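Cytochrome P450 (Bacillus megaterium, PDB 5L92) binds heme and the steroid corticosterone, and probably works as a monooxygenase that oxidises steroids. Local coordinates at residues A[141-146]-A[359-364]; A[162-167]-A[192-197]; A[203-206]-A[211-214]. All blocks are in the same frame, centred on the assembly; numbering follows the deposited sequence.

Interaction 1 (A[141-146]-A[359-364])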
loop_
_atom_site.group_PDB
_atom_site.type_symbol
_atom_site.label_atom_id
_atom_site.label_comp_id
_atom_site.label_asym_id
_atom_site.label_seq_id
_atom_site.Cartn_x
_atom_site.Cartn_y
_atom_site.Cartn_z
ATOM N N PRO A 141 -13.329 0.528 5.249
ATOM C CA PRO A 141 -13.716 1.683 6.108
ATOM C C PRO A 141 -12.750 1.980 7.241
ATOM O O PRO A 141 -12.455 3.157 7.498
ATOM C CB PRO A 141 -15.082 1.274 6.658
ATOM C CG PRO A 141 -15.570 0.197 5.787
ATOM C CD PRO A 141 -14.379 -0.489 5.185
ATOM N N LEU A 142 -12.269 0.969 7.965
ATOM C CA LEU A 142 -11.455 1.299 9.134
ATOM C C LEU A 142 -10.300 2.203 8.766
ATOM O O LEU A 142 -10.140 3.260 9.406
ATOM C CB LEU A 142 -10.976 0.043 9.861
ATOM C CG LEU A 142 -9.831 0.235 10.872
ATOM C CD1 LEU A 142 -10.251 1.025 12.105
ATOM C CD2 LEU A 142 -9.264 -1.066 11.297
ATOM N N PRO A 143 -9.471 1.888 7.773
ATOM C CA PRO A 143 -8.296 2.733 7.559
ATOM C C PRO A 143 -8.610 4.124 6.988
ATOM O O PRO A 143 -7.837 5.056 7.224
ATOM C CB PRO A 143 -7.455 1.885 6.618
ATOM C CG PRO A 143 -7.899 0.488 6.899
ATOM C CD PRO A 143 -9.344 0.608 7.052
ATOM N N VAL A 144 -9.693 4.302 6.233
ATOM C CA VAL A 144 -9.982 5.646 5.737
ATOM C C VAL A 144 -10.521 6.513 6.876
ATOM O O VAL A 144 -10.309 7.736 6.902
ATOM C CB VAL A 144 -10.957 5.598 4.548
ATOM C CG1 VAL A 144 -12.311 5.049 4.971
ATOM C CG2 VAL A 144 -11.105 7.003 3.896
ATOM N N MET A 145 -11.228 5.897 7.817
ATOM C CA MET A 145 -11.732 6.609 8.985
ATOM C C MET A 145 -10.587 7.052 9.871
ATOM O O MET A 145 -10.601 8.160 10.414
ATOM C CB MET A 145 -12.702 5.726 9.781
ATOM C CG MET A 145 -14.024 5.485 9.110
ATOM S SD MET A 145 -14.883 4.064 9.825
ATOM C CE MET A 145 -16.574 4.435 9.484
ATOM N N VAL A 146 -9.575 6.204 10.021
ATOM C CA VAL A 146 -8.368 6.616 10.725
ATOM C C VAL A 146 -7.690 7.765 9.981
ATOM O O VAL A 146 -7.356 8.795 10.575
ATOM C CB VAL A 146 -7.410 5.426 10.907
ATOM C CG1 VAL A 146 -6.107 5.907 11.482
ATOM C CG2 VAL A 146 -8.006 4.388 11.830
ATOM N N ARG A 359 0.435 -1.837 10.637
ATOM C CA ARG A 359 0.507 -3.045 11.473
ATOM C C ARG A 359 -0.516 -3.032 12.605
ATOM O O ARG A 359 -1.154 -4.063 12.885
ATOM C CB ARG A 359 1.914 -3.194 12.015
ATOM C CG ARG A 359 2.863 -3.604 10.922
ATOM C CD ARG A 359 4.323 -3.388 11.289
ATOM N NE ARG A 359 5.162 -4.274 10.476
ATOM C CZ ARG A 359 6.359 -3.960 9.988
ATOM N NH1 ARG A 359 6.881 -2.768 10.230
ATOM N NH2 ARG A 359 7.039 -4.845 9.248
ATOM N N ILE A 360 -0.695 -1.882 13.269
ATOM C CA ILE A 360 -1.627 -1.827 14.383
ATOM C C ILE A 360 -3.080 -1.843 13.902
ATOM O O ILE A 360 -3.931 -2.512 14.506
ATOM C CB ILE A 360 -1.312 -0.609 15.280
ATOM C CG1 ILE A 360 -1.779 -0.870 16.693
ATOM C CG2 ILE A 360 -1.992 0.676 14.813
ATOM C CD1 ILE A 360 -0.807 -1.732 17.473
ATOM N N GLU A 361 -3.405 -1.117 12.829
ATOM C CA GLU A 361 -4.737 -1.266 12.233
ATOM C C GLU A 361 -5.024 -2.731 11.903
ATOM O O GLU A 361 -6.105 -3.253 12.198
ATOM C CB GLU A 361 -4.867 -0.418 10.951
ATOM C CG GLU A 361 -5.001 1.123 11.149
ATOM C CD GLU A 361 -4.730 1.965 9.843
ATOM O OE1 GLU A 361 -4.131 1.462 8.840
ATOM O OE2 GLU A 361 -5.119 3.154 9.830
ATOM N N ALA A 362 -4.084 -3.397 11.251
ATOM C CA ALA A 362 -4.318 -4.777 10.818
ATOM C C ALA A 362 -4.513 -5.722 12.008
ATOM O O ALA A 362 -5.486 -6.481 12.065
ATOM C CB ALA A 362 -3.148 -5.229 9.954
ATOM N N LYS A 363 -3.578 -5.698 12.957
ATOM C CA LYS A 363 -3.666 -6.511 14.175
ATOM C C LYS A 363 -5.012 -6.360 14.883
ATOM O O LYS A 363 -5.719 -7.339 15.128
ATOM C CB LYS A 363 -2.527 -6.129 15.128
ATOM C CG LYS A 363 -2.392 -7.046 16.340
ATOM C CD LYS A 363 -1.369 -6.481 17.321
ATOM C CE LYS A 363 -1.837 -5.161 17.872
ATOM N NZ LYS A 363 -1.410 -4.939 19.283
ATOM N N ILE A 364 -5.381 -5.129 15.228
ATOM C CA ILE A 364 -6.598 -4.903 15.991
ATOM C C ILE A 364 -7.807 -5.413 15.220
ATOM O O ILE A 364 -8.679 -6.087 15.775
ATOM C CB ILE A 364 -6.721 -3.402 16.342
ATOM C CG1 ILE A 364 -5.623 -3.023 17.332
ATOM C CG2 ILE A 364 -8.115 -3.084 16.814
ATOM C CD1 ILE A 364 -5.530 -1.556 17.710
HETATM O O HOH W 1 -4.892 4.154 7.490
#
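Pro143 and Glu361 bring the two helices closest, with their CA atoms 7.1 Å apart. The axes of 141-146 and 359-364 approach to 10.8 Å, and their directions differ by 139°, so the helices run roughly antiparallel. Glu361 carries most of the contact. Its CG lies anti to its own carbonyl carbon (chi1 -74°), and the chain beyond is extended, which sends the carboxylate across to 141-146. Val146 comes from the opposite direction and sets its CG1 3.4 Å from Glu361 OE2. The ring of Pro143 lies beside the carboxylate, with CB 4.0 Å from Glu361 OE1. Leu142 CD2 rests 3.9 Å from the backbone Glu361 O. The polar link is a single water. It donates to Glu361 OE2 at 2.6 Å and to Pro143 O at 3.1 Å, and so bridges carboxylate and helix backbone. Glu361 OE1 is hydrogen-bonded to Thr247 OG1. Both oxygens of this buried group thus have polar partners, which probably lowers the cost of burying it. The side chain of Glu361 comes within about 4 Å of the heme, nearest atoms. In P450 terms this is helix E meeting helix L, which follows the axial Cys352. Helix 247-260 meets the pair through Thr247 on Pro143, and helix 112-125 touches Leu142 through Ile118.

Interaction 2 (A[162-167]-A[192-197])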
loop_
_atom_site.group_PDB
_atom_site.type_symbol
_atom_site.label_atom_id
_atom_site.label_comp_id
_atom_site.label_asym_id
_atom_site.label_seq_id
_atom_site.Cartn_x
_atom_site.Cartn_y
_atom_site.Cartn_z
ATOM N N LYS A 162 -12.635 7.691 -1.967
ATOM C CA LYS A 162 -12.457 6.370 -2.566
ATOM C C LYS A 162 -12.369 6.456 -4.074
ATOM O O LYS A 162 -11.468 5.869 -4.682
ATOM C CB LYS A 162 -13.607 5.450 -2.176
ATOM C CG LYS A 162 -13.321 3.949 -2.466
ATOM C CD LYS A 162 -14.443 3.078 -1.882
ATOM C CE LYS A 162 -14.218 1.598 -2.165
ATOM N NZ LYS A 162 -13.894 1.375 -3.607
ATOM N N ASP A 163 -13.334 7.143 -4.708
ATOM C CA ASP A 163 -13.325 7.228 -6.166
ATOM C C ASP A 163 -12.050 7.888 -6.679
ATOM O O ASP A 163 -11.441 7.407 -7.640
ATOM C CB ASP A 163 -14.557 7.983 -6.669
ATOM C CG ASP A 163 -15.824 7.254 -6.355
ATOM O OD1 ASP A 163 -15.721 6.047 -6.022
ATOM O OD2 ASP A 163 -16.905 7.882 -6.414
ATOM N N TRP A 164 -11.652 9.017 -6.078
ATOM C CA TRP A 164 -10.401 9.654 -6.484
ATOM C C TRP A 164 -9.242 8.698 -6.317
ATOM O O TRP A 164 -8.379 8.588 -7.206
ATOM C CB TRP A 164 -10.121 10.922 -5.670
ATOM C CG TRP A 164 -10.931 12.081 -6.021
ATOM C CD1 TRP A 164 -11.416 12.406 -7.248
ATOM C CD2 TRP A 164 -11.354 13.116 -5.126
ATOM N NE1 TRP A 164 -12.121 13.563 -7.173
ATOM C CE2 TRP A 164 -12.098 14.027 -5.879
ATOM C CE3 TRP A 164 -11.170 13.349 -3.753
ATOM C CZ2 TRP A 164 -12.691 15.172 -5.304
ATOM C CZ3 TRP A 164 -11.736 14.476 -3.187
ATOM C CH2 TRP A 164 -12.492 15.381 -3.967
ATOM N N SER A 165 -9.208 7.991 -5.182
ATOM C CA SER A 165 -8.071 7.130 -4.879
ATOM C C SER A 165 -8.036 5.931 -5.805
ATOM O O SER A 165 -6.959 5.553 -6.269
ATOM C CB SER A 165 -8.093 6.670 -3.418
ATOM O OG SER A 165 -7.916 7.732 -2.512
ATOM N N ASP A 166 -9.197 5.326 -6.098
ATOM C CA ASP A 166 -9.202 4.188 -7.020
ATOM C C ASP A 166 -8.718 4.630 -8.396
ATOM O O ASP A 166 -7.895 3.964 -9.004
ATOM C CB ASP A 166 -10.588 3.535 -7.128
ATOM C CG ASP A 166 -11.043 2.831 -5.820
ATOM O OD1 ASP A 166 -10.206 2.560 -4.932
ATOM O OD2 ASP A 166 -12.268 2.586 -5.687
ATOM N N ILE A 167 -9.158 5.799 -8.866
ATOM C CA ILE A 167 -8.680 6.286 -10.161
ATOM C C ILE A 167 -7.158 6.405 -10.158
ATOM O O ILE A 167 -6.478 5.904 -11.068
ATOM C CB ILE A 167 -9.358 7.621 -10.513
ATOM C CG1 ILE A 167 -10.820 7.343 -10.876
ATOM C CG2 ILE A 167 -8.569 8.355 -11.645
ATOM C CD1 ILE A 167 -11.661 8.598 -11.110
ATOM N N ASP A 192 -6.332 16.943 -10.114
ATOM C CA ASP A 192 -6.816 18.324 -10.045
ATOM C C ASP A 192 -7.832 18.503 -8.937
ATOM O O ASP A 192 -7.717 19.415 -8.112
ATOM C CB ASP A 192 -7.443 18.729 -11.382
ATOM C CG ASP A 192 -6.540 19.642 -12.214
ATOM O OD1 ASP A 192 -5.288 19.512 -12.144
ATOM O OD2 ASP A 192 -7.101 20.496 -12.942
ATOM N N GLU A 193 -8.866 17.668 -8.948
ATOM C CA GLU A 193 -9.955 17.731 -7.971
ATOM C C GLU A 193 -9.466 17.422 -6.553
ATOM O O GLU A 193 -9.863 18.092 -5.587
ATOM C CB GLU A 193 -11.048 16.746 -8.389
ATOM C CG GLU A 193 -11.903 17.213 -9.596
ATOM C CD GLU A 193 -12.854 16.132 -10.100
ATOM O OE1 GLU A 193 -12.773 14.986 -9.609
ATOM O OE2 GLU A 193 -13.687 16.419 -10.986
ATOM N N LEU A 194 -8.576 16.434 -6.412
ATOM C CA LEU A 194 -7.930 16.200 -5.120
ATOM C C LEU A 194 -7.177 17.441 -4.650
ATOM O O LEU A 194 -7.291 17.853 -3.497
ATOM C CB LEU A 194 -6.964 15.029 -5.208
ATOM C CG LEU A 194 -7.449 13.584 -5.099
ATOM C CD1 LEU A 194 -6.327 12.617 -5.562
ATOM C CD2 LEU A 194 -7.828 13.330 -3.678
ATOM N N GLU A 195 -6.328 17.995 -5.509
ATOM C CA GLU A 195 -5.624 19.225 -5.154
ATOM C C GLU A 195 -6.586 20.326 -4.738
ATOM O O GLU A 195 -6.425 20.928 -3.673
ATOM C CB GLU A 195 -4.754 19.681 -6.322
ATOM C CG GLU A 195 -3.558 18.781 -6.475
ATOM C CD GLU A 195 -2.774 19.101 -7.690
ATOM O OE1 GLU A 195 -2.866 20.269 -8.106
ATOM O OE2 GLU A 195 -2.080 18.200 -8.230
ATOM N N THR A 196 -7.617 20.589 -5.543
ATOM C CA THR A 196 -8.465 21.729 -5.208
ATOM C C THR A 196 -9.239 21.454 -3.937
ATOM O O THR A 196 -9.438 22.368 -3.132
ATOM C CB THR A 196 -9.414 22.111 -6.372
ATOM O OG1 THR A 196 -10.194 20.994 -6.771
ATOM C CG2 THR A 196 -8.641 22.581 -7.559
ATOM N N TYR A 197 -9.633 20.195 -3.712
ATOM C CA TYR A 197 -10.178 19.804 -2.416
ATOM C C TYR A 197 -9.252 20.240 -1.295
ATOM O O TYR A 197 -9.674 20.920 -0.352
ATOM C CB TYR A 197 -10.389 18.277 -2.350
ATOM C CG TYR A 197 -11.012 17.830 -1.054
ATOM C CD1 TYR A 197 -10.229 17.534 0.057
ATOM C CD2 TYR A 197 -12.387 17.746 -0.931
ATOM C CE1 TYR A 197 -10.803 17.163 1.236
ATOM C CE2 TYR A 197 -12.974 17.362 0.236
ATOM C CZ TYR A 197 -12.180 17.082 1.332
ATOM O OH TYR A 197 -12.749 16.700 2.529
#
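Trp164 lays one face of its indole against Leu194, whose CG sits 3.5 Å above the ring plane, toward the rim. Trp164 CG lies anti to its carbonyl carbon (chi1 -75°), which turns the indole onto 192-197. Leu194 points the opposite way alongside it, and its CD2 reaches Trp164 CE3 at 3.3 Å. The pyrrole nitrogen faces Glu193: Trp164 NE1 donates to Glu193 OE1 at 2.9 Å, with an N-H...O angle of 158°. The acceptor lies near the indole plane and is met on its anti side. Trp164 CH2 approaches Tyr197 CD2 at 3.8 Å. The six-membered ring and the Tyr197 ring form an offset edge-to-face pair, centroids 5.7 Å apart and planes at 66°, with the tryptophan edge toward the tyrosine face. With an alanine in place of Trp164, Glu193 OE1 would probably lose its indole donor, and a gap would open between the helices beside Leu194 and Tyr197. Tyr197 OH is hydrogen-bonded to Asp157 OD2. The segments run roughly antiparallel, as expected for the F and G helices of a P450, which lie over the substrate pocket. Ser165 and Leu194 both touch helix 229-245, and Trp164 also packs on Ala190 of helix 177-207.

Interaction 3 (A[203-206]-A[211-214])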
loop_
_atom_site.group_PDB
_atom_site.type_symbol
_atom_site.label_atom_id
_atom_site.label_comp_id
_atom_site.label_asym_id
_atom_site.label_seq_id
_atom_site.Cartn_x
_atom_site.Cartn_y
_atom_site.Cartn_z
ATOM N N GLU A 203 -7.141 26.383 3.508
ATOM C CA GLU A 203 -7.715 27.682 3.792
ATOM C C GLU A 203 -8.512 27.585 5.077
ATOM O O GLU A 203 -8.355 28.389 5.954
ATOM C CB GLU A 203 -8.655 28.131 2.681
ATOM C CG GLU A 203 -8.016 28.790 1.480
ATOM C CD GLU A 203 -8.842 28.663 0.185
ATOM O OE1 GLU A 203 -10.090 28.831 0.183
ATOM O OE2 GLU A 203 -8.225 28.377 -0.860
ATOM N N GLU A 204 -9.367 26.582 5.169
ATOM C CA GLU A 204 -10.195 26.412 6.359
ATOM C C GLU A 204 -9.348 26.267 7.622
ATOM O O GLU A 204 -9.732 26.765 8.689
ATOM C CB GLU A 204 -11.114 25.206 6.208
ATOM C CG GLU A 204 -12.093 25.284 5.085
ATOM C CD GLU A 204 -12.922 24.017 4.935
ATOM O OE1 GLU A 204 -12.596 22.973 5.562
ATOM O OE2 GLU A 204 -13.909 24.057 4.186
ATOM N N LYS A 205 -8.223 25.570 7.537
ATOM C CA LYS A 205 -7.379 25.334 8.697
ATOM C C LYS A 205 -6.480 26.484 9.091
ATOM O O LYS A 205 -6.041 26.562 10.209
ATOM C CB LYS A 205 -6.579 24.049 8.544
ATOM C CG LYS A 205 -7.454 22.841 8.352
ATOM C CD LYS A 205 -6.960 21.587 8.998
ATOM C CE LYS A 205 -8.010 20.499 8.914
ATOM N NZ LYS A 205 -8.597 20.259 10.231
ATOM N N ARG A 206 -6.203 27.381 8.178
ATOM C CA ARG A 206 -5.417 28.563 8.519
ATOM C C ARG A 206 -6.215 29.418 9.486
ATOM O O ARG A 206 -5.674 30.137 10.278
ATOM C CB ARG A 206 -5.104 29.375 7.294
ATOM C CG ARG A 206 -3.936 28.860 6.551
ATOM C CD ARG A 206 -3.183 29.945 5.864
ATOM N NE ARG A 206 -1.862 29.456 5.657
ATOM C CZ ARG A 206 -1.471 28.909 4.538
ATOM N NH1 ARG A 206 -2.307 28.848 3.517
ATOM N NH2 ARG A 206 -0.234 28.475 4.440
ATOM N N ASP A 211 -6.445 19.483 15.703
ATOM C CA ASP A 211 -5.495 18.466 16.141
ATOM C C ASP A 211 -5.340 17.429 15.026
ATOM O O ASP A 211 -5.805 16.286 15.106
ATOM C CB ASP A 211 -5.986 17.841 17.441
ATOM C CG ASP A 211 -4.945 16.988 18.115
ATOM O OD1 ASP A 211 -3.751 17.150 17.790
ATOM O OD2 ASP A 211 -5.327 16.167 18.987
ATOM N N ASP A 212 -4.665 17.861 13.965
ATOM C CA ASP A 212 -4.456 17.041 12.772
ATOM C C ASP A 212 -3.139 17.443 12.126
ATOM O O ASP A 212 -2.564 18.485 12.432
ATOM C CB ASP A 212 -5.605 17.185 11.761
ATOM C CG ASP A 212 -5.941 18.653 11.447
ATOM O OD1 ASP A 212 -5.127 19.329 10.788
ATOM O OD2 ASP A 212 -7.029 19.114 11.840
ATOM N N ILE A 213 -2.666 16.612 11.204
ATOM C CA ILE A 213 -1.335 16.837 10.674
ATOM C C ILE A 213 -1.308 17.929 9.609
ATOM O O ILE A 213 -0.233 18.438 9.289
ATOM C CB ILE A 213 -0.742 15.532 10.124
ATOM C CG1 ILE A 213 0.725 15.748 9.796
ATOM C CG2 ILE A 213 -1.508 15.059 8.909
ATOM C CD1 ILE A 213 1.554 14.558 9.898
ATOM N N ILE A 214 -2.442 18.308 9.035
ATOM C CA ILE A 214 -2.430 19.462 8.147
ATOM C C ILE A 214 -2.175 20.739 8.947
ATOM O O ILE A 214 -1.320 21.553 8.581
ATOM C CB ILE A 214 -3.743 19.539 7.353
ATOM C CG1 ILE A 214 -3.819 18.337 6.410
ATOM C CG2 ILE A 214 -3.850 20.901 6.586
ATOM C CD1 ILE A 214 -5.038 18.344 5.536
#
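Lys205 and Asp212 form a salt bridge, with Lys205 NZ donating to Asp212 OD2 at 2.5 Å. That is short for such a pair, so the exact distance should be read with caution. The ammonium comes from above the carboxylate, 42° out of its plane. Lys205 NZ has a second acceptor, the backbone O of Gly152, so the one group ties the end of helix 177-207 to two other parts of the chain. The lysine chain kinks twice, the second time at its last torsion (chi4 -108°), and this turns NZ onto Asp212. Lys205 CD also lies 3.4 Å from Asp212 OD1. Asp212 is the N-cap of helix 213-222. Its OD1 accepts a hydrogen bond from Ser215 N, so one oxygen caps the helix while the other meets the lysine. Asp212 CG stands between its backbone N and carbonyl carbon (chi1 50°), which folds the carboxylate back toward the first turn. The surroundings are those of the short connection between helices G and H of a P450. The apolar part of Lys205 rests on the new helix: its CD is 4.0 Å from Ile214 CG2, and it also touches Leu218. The CA atoms of Lys205 and Ile214 are 7.7 Å apart. Ile214 is buried and turns toward 203-206, packing further against Phe198 and Ile201 of helix 177-207 and Ser236 of helix 229-245.

How the interactions relate
From the N terminus, the chain first enters interaction 1 at helix 141-151. That contact closes at 359-364 on helix 355-372, 213 residues beyond Val146, so its loop contains the other two. Helix 158-169 follows next and opens interaction 2, which closes at 192-197 on helix 177-207, 25 residues beyond Ile167. The same long helix then opens interaction 3 near its C-terminal end, and helix 213-222 closes it after a short turn. Interactions 2 and 3 are therefore in series, both nested within interaction 1, and none cross. Interaction 1 ties the heme-side helical core together. Interactions 2 and 3 fix helix 177-207 to its chain neighbours before and after. None touches another.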